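Local coordinates for CofB (Escherichia coli, PDB 5AX6), which serves as the minor pilin subunit of the CFA/III type IVb pilus of human enterotoxigenic Escherichia coli, forming a homotrimer that probably takes part in pilus assembly, at the interface of chains A and B. Coordinates in Å, arbitrary orientation; residue numbers count along the deposited sequence, not the author numbering. Chains: chain A/B, CofB.

The interface of chains A and B. Residues chain A 270, 279, 281, 298-300, 310; chain B 285-287.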
loop_
_atom_site.group_PDB
_atom_site.type_symbol
_atom_site.label_atom_id
_atom_site.label_comp_id
_atom_site.label_asym_id
_atom_site.label_seq_id
_atom_site.Cartn_x
_atom_site.Cartn_y
_atom_site.Cartn_z
ATOM N N LEU A 270 7.896 -0.002 -1.852
ATOM C CA LEU A 270 8.054 1.031 -0.845
ATOM C C LEU A 270 9.461 0.989 -0.261
ATOM O O LEU A 270 9.917 -0.068 0.175
ATOM C CB LEU A 270 7.025 0.831 0.270
ATOM C CG LEU A 270 7.087 1.802 1.447
ATOM C CD1 LEU A 270 6.647 3.183 0.997
ATOM C CD2 LEU A 270 6.233 1.299 2.621
ATOM N N ASN A 279 15.958 1.979 8.980
ATOM C CA ASN A 279 15.523 1.532 7.659
ATOM C C ASN A 279 14.422 0.498 7.820
ATOM O O ASN A 279 14.680 -0.701 7.769
ATOM C CB ASN A 279 16.711 0.965 6.868
ATOM C CG ASN A 279 16.344 0.542 5.453
ATOM O OD1 ASN A 279 15.215 0.737 4.991
ATOM N ND2 ASN A 279 17.313 -0.033 4.750
ATOM N N PRO A 281 10.733 0.511 6.322
ATOM C CA PRO A 281 9.622 1.142 5.600
ATOM C C PRO A 281 8.305 0.500 5.989
ATOM O O PRO A 281 8.247 -0.715 6.192
ATOM C CB PRO A 281 9.959 0.880 4.131
ATOM C CG PRO A 281 10.829 -0.336 4.157
ATOM C CD PRO A 281 11.638 -0.216 5.420
ATOM N N GLN A 298 8.638 -3.488 7.288
ATOM C CA GLN A 298 9.681 -4.449 6.968
ATOM C C GLN A 298 10.842 -4.289 7.935
ATOM O O GLN A 298 11.346 -3.181 8.126
ATOM C CB GLN A 298 10.178 -4.282 5.534
ATOM C CG GLN A 298 11.092 -5.434 5.101
ATOM C CD GLN A 298 11.654 -5.217 3.710
ATOM O OE1 GLN A 298 11.675 -4.090 3.218
ATOM N NE2 GLN A 298 12.111 -6.295 3.069
ATOM N N ILE A 299 11.256 -5.390 8.550
ATOM C CA ILE A 299 12.342 -5.350 9.528
ATOM C C ILE A 299 13.398 -6.418 9.210
ATOM O O ILE A 299 13.147 -7.369 8.469
ATOM C CB ILE A 299 11.824 -5.547 10.971
ATOM C CG1 ILE A 299 11.134 -6.905 11.112
ATOM C CG2 ILE A 299 10.898 -4.394 11.381
ATOM C CD1 ILE A 299 10.670 -7.219 12.519
ATOM N N GLU A 300 14.590 -6.245 9.765
ATOM C CA GLU A 300 15.669 -7.185 9.523
ATOM C C GLU A 300 15.430 -8.464 10.305
ATOM O O GLU A 300 14.860 -8.434 11.393
ATOM C CB GLU A 300 17.013 -6.571 9.928
ATOM C CG GLU A 300 17.484 -5.463 9.022
ATOM C CD GLU A 300 18.160 -5.975 7.755
ATOM O OE1 GLU A 300 18.101 -7.198 7.470
ATOM O OE2 GLU A 300 18.761 -5.142 7.041
ATOM N N SER A 310 14.791 -10.728 5.813
ATOM C CA SER A 310 13.891 -9.746 6.395
ATOM C C SER A 310 12.512 -10.369 6.547
ATOM O O SER A 310 12.264 -11.472 6.069
ATOM C CB SER A 310 13.811 -8.465 5.543
ATOM O OG SER A 310 13.198 -8.716 4.288
ATOM N N TRP B 285 7.898 -4.228 -0.078
ATOM C CA TRP B 285 8.817 -3.524 0.802
ATOM C C TRP B 285 10.252 -3.877 0.417
ATOM O O TRP B 285 10.550 -5.042 0.152
ATOM C CB TRP B 285 8.603 -3.925 2.272
ATOM C CG TRP B 285 7.277 -3.628 2.864
ATOM C CD1 TRP B 285 6.989 -2.642 3.757
ATOM C CD2 TRP B 285 6.055 -4.354 2.656
ATOM N NE1 TRP B 285 5.653 -2.687 4.096
ATOM C CE2 TRP B 285 5.061 -3.728 3.432
ATOM C CE3 TRP B 285 5.703 -5.454 1.866
ATOM C CZ2 TRP B 285 3.735 -4.171 3.452
ATOM C CZ3 TRP B 285 4.386 -5.893 1.886
ATOM C CH2 TRP B 285 3.421 -5.254 2.681
ATOM N N ASP B 286 11.156 -2.900 0.434
ATOM C CA ASP B 286 12.562 -3.189 0.165
ATOM C C ASP B 286 13.476 -2.400 1.096
ATOM O O ASP B 286 13.359 -1.175 1.219
ATOM C CB ASP B 286 12.891 -2.884 -1.302
ATOM C CG ASP B 286 14.196 -3.520 -1.762
ATOM O OD1 ASP B 286 14.822 -4.283 -0.991
ATOM O OD2 ASP B 286 14.587 -3.259 -2.918
ATOM N N LEU B 287 14.354 -3.124 1.786
ATOM C CA LEU B 287 15.362 -2.521 2.654
ATOM C C LEU B 287 16.577 -2.054 1.860
ATOM O O LEU B 287 17.336 -1.196 2.319
ATOM C CB LEU B 287 15.813 -3.521 3.717
ATOM C CG LEU B 287 14.747 -4.007 4.691
ATOM C CD1 LEU B 287 15.360 -5.009 5.667
ATOM C CD2 LEU B 287 14.153 -2.842 5.443
HETATM O O HOH W 1 14.568 -5.986 0.949
HETATM O O HOH W 2 14.208 1.056 2.383
#
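A:Gln298 and B:Leu287 point at each other tip to tip in the beta-repeat region of CofB, a type IVb minor pilin that forms a homotrimer. The glutamine stands on strand 294-302 with CG anti to the backbone N (chi1 -170°) and the chain extended beyond it, which carries the amide up to the leucine: CD of A:Gln298 lies 3.5 Å from CG of B:Leu287. Along its other flank the same chain slides past B:Trp285 in the opposite direction, its CB 3.6 Å from the tryptophan CB, with amide and indole planes 66° apart. OG of A:Ser310, somewhat out of the glutamine's amide plane, accepts from NE2 of A:Gln298 at 2.9 Å; NE2 is more loosely linked to a water held by OD1 of B:Asp286 and N of B:Leu287. OE1 sits close to the amides of B:Asp286 and B:Leu287, but neither N-H is aimed at it. An alanine in place of A:Gln298 would probably open a gap at the tip of B:Leu287 and beside B:Trp285, and leave the hydroxyl of A:Ser310 without its amide partner.

The two methyls of B:Leu287 part company: CD1 runs in beside the carboxylate of A:Glu300, 3.6 Å from its CD, and beside CB of A:Ser310, while CD2 meets CD of A:Pro281 at 3.6 Å. Across the leucine from A:Gln298, A:Asn279 crosses at a slant and gives ND2 to the backbone O of B:Leu287 at 2.7 Å, in the carbonyl plane and on a lone pair; its OD1 holds a second water shared with B:Asp286 O. A:Leu270 pairs with B:Trp285 as a parallel beta bridge, and N of the next residue, B:Asp286, donates to A:Leu270 O at 3.1 Å.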